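Local structure of conjugal transfer protein TRWB (Escherichia coli, 1E9R) at residues 181-185 with 204-208. The protein probably couples the relaxosome to the secretion channel in bacterial conjugation and is thought to drive DNA transfer as a ring-shaped hexameric P-loop NTPase. Sequence-based numbering, arbitrary orientation.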
loop_
_atom_site.group_PDB
_atom_site.type_symbol
_atom_site.label_atom_id
_atom_site.label_comp_id
_atom_site.label_asym_id
_atom_site.label_seq_id
_atom_site.Cartn_x
_atom_site.Cartn_y
_atom_site.Cartn_z
ATOM N N PHE B 181 -23.957 -31.748 4.068
ATOM C CA PHE B 181 -22.748 -31.799 3.264
ATOM C C PHE B 181 -22.702 -33.072 2.450
ATOM O O PHE B 181 -22.440 -33.048 1.249
ATOM C CB PHE B 181 -21.535 -31.775 4.176
ATOM C CG PHE B 181 -20.393 -30.959 3.654
ATOM C CD1 PHE B 181 -20.514 -29.577 3.514
ATOM C CD2 PHE B 181 -19.170 -31.556 3.381
ATOM C CE1 PHE B 181 -19.431 -28.801 3.122
ATOM C CE2 PHE B 181 -18.078 -30.784 2.987
ATOM C CZ PHE B 181 -18.212 -29.402 2.860
ATOM N N ASP B 182 -22.955 -34.189 3.123
ATOM C CA ASP B 182 -22.925 -35.491 2.476
ATOM C C ASP B 182 -23.989 -35.707 1.417
ATOM O O ASP B 182 -23.689 -36.222 0.342
ATOM C CB ASP B 182 -23.023 -36.603 3.512
ATOM C CG ASP B 182 -21.846 -36.614 4.462
ATOM O OD1 ASP B 182 -21.041 -35.653 4.449
ATOM O OD2 ASP B 182 -21.728 -37.589 5.229
ATOM N N ASP B 183 -25.230 -35.334 1.710
ATOM C CA ASP B 183 -26.290 -35.522 0.731
ATOM C C ASP B 183 -26.026 -34.690 -0.498
ATOM O O ASP B 183 -26.309 -35.127 -1.615
ATOM C CB ASP B 183 -27.640 -35.146 1.318
ATOM C CG ASP B 183 -28.085 -36.106 2.391
ATOM O OD1 ASP B 183 -27.944 -37.329 2.178
ATOM O OD2 ASP B 183 -28.582 -35.642 3.440
ATOM N N LEU B 184 -25.484 -33.489 -0.284
ATOM C CA LEU B 184 -25.165 -32.589 -1.385
ATOM C C LEU B 184 -24.165 -33.309 -2.265
ATOM O O LEU B 184 -24.356 -33.431 -3.477
ATOM C CB LEU B 184 -24.538 -31.303 -0.866
ATOM C CG LEU B 184 -24.717 -30.060 -1.741
ATOM C CD1 LEU B 184 -23.743 -29.000 -1.256
ATOM C CD2 LEU B 184 -24.478 -30.369 -3.206
ATOM N N ARG B 185 -23.091 -33.781 -1.637
ATOM C CA ARG B 185 -22.045 -34.523 -2.336
ATOM C C ARG B 185 -22.670 -35.609 -3.209
ATOM O O ARG B 185 -22.317 -35.766 -4.373
ATOM C CB ARG B 185 -21.101 -35.172 -1.325
ATOM C CG ARG B 185 -20.140 -34.221 -0.629
ATOM C CD ARG B 185 -18.789 -34.265 -1.311
ATOM N NE ARG B 185 -17.784 -33.439 -0.648
ATOM C CZ ARG B 185 -17.384 -33.601 0.607
ATOM N NH1 ARG B 185 -17.917 -34.554 1.352
ATOM N NH2 ARG B 185 -16.457 -32.804 1.118
ATOM N N SER B 204 -13.182 -29.457 0.798
ATOM C CA SER B 204 -14.305 -29.305 1.723
ATOM C C SER B 204 -14.496 -27.844 2.060
ATOM O O SER B 204 -15.624 -27.362 2.176
ATOM C CB SER B 204 -14.055 -30.076 3.025
ATOM O OG SER B 204 -14.161 -31.475 2.824
ATOM N N LYS B 205 -13.379 -27.152 2.238
ATOM C CA LYS B 205 -13.394 -25.740 2.554
ATOM C C LYS B 205 -14.014 -24.979 1.388
ATOM O O LYS B 205 -14.819 -24.052 1.574
ATOM C CB LYS B 205 -11.975 -25.259 2.794
ATOM C CG LYS B 205 -11.878 -23.770 2.934
ATOM C CD LYS B 205 -10.465 -23.345 3.253
ATOM C CE LYS B 205 -10.373 -21.824 3.306
ATOM N NZ LYS B 205 -8.991 -21.355 3.593
ATOM N N ALA B 206 -13.635 -25.383 0.180
ATOM C CA ALA B 206 -14.161 -24.770 -1.028
ATOM C C ALA B 206 -15.681 -24.941 -1.073
ATOM O O ALA B 206 -16.404 -23.983 -1.330
ATOM C CB ALA B 206 -13.519 -25.397 -2.245
ATOM N N LEU B 207 -16.165 -26.155 -0.803
ATOM C CA LEU B 207 -17.608 -26.423 -0.809
ATOM C C LEU B 207 -18.291 -25.534 0.221
ATOM O O LEU B 207 -19.303 -24.899 -0.074
ATOM C CB LEU B 207 -17.902 -27.887 -0.459
ATOM C CG LEU B 207 -19.119 -28.579 -1.095
ATOM C CD1 LEU B 207 -19.618 -29.689 -0.179
ATOM C CD2 LEU B 207 -20.223 -27.585 -1.340
ATOM N N THR B 208 -17.736 -25.503 1.434
ATOM C CA THR B 208 -18.284 -24.690 2.515
ATOM C C THR B 208 -18.396 -23.245 2.070
ATOM O O THR B 208 -19.402 -22.588 2.337
ATOM C CB THR B 208 -17.393 -24.726 3.772
ATOM O OG1 THR B 208 -17.506 -25.999 4.409
ATOM C CG2 THR B 208 -17.821 -23.672 4.750
#
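Phe181 and Leu207 carry this contact between two helices, 181-188 and 201-217, in an all-helical region far from the centre of the P-loop NTPase chain. The short segments run nearly perpendicular, at 95°, with axes 12.1 Å apart, and the side chains of Phe181, Leu184, Arg185 and Leu207 span the gap.

The apolar part is a CH-pi contact: Leu207 CD1 sits over one face of the Phe181 ring, 3.5 Å from its centroid and only 18° off the normal. The other branch of the same leucine, CD2, meets Leu184 CD1 tip to tip at 3.8 Å; Leu184 gets there with CG anti to its own N (chi1 -154°). Leu153 of helix 141-163 touches both leucines, closing this cluster from a third helix. Swapping Phe181 for an alanine is likely to leave Leu207 CD1 without the face it rests on and to open a gap between the helices.

The polar groups lie round the aromatic rim. Ser204 O approaches the Phe181 edge in plane, 3.4 Å from CZ, while also accepting the helical bond from Thr208 N. Thr208 OG1 comes in obliquely and is hydrogen-bonded to Ser200 of a second subunit, whose Gly199 packs on Phe181; this end of the contact is part of a subunit interface of the hexamer. Arg185 has its chain bent at chi2; its NE is hydrogen-bonded to Phe197 O, and the guanidinium presents its edge to Ser204, with NH2 lying 3.2 Å from Ser204 OG.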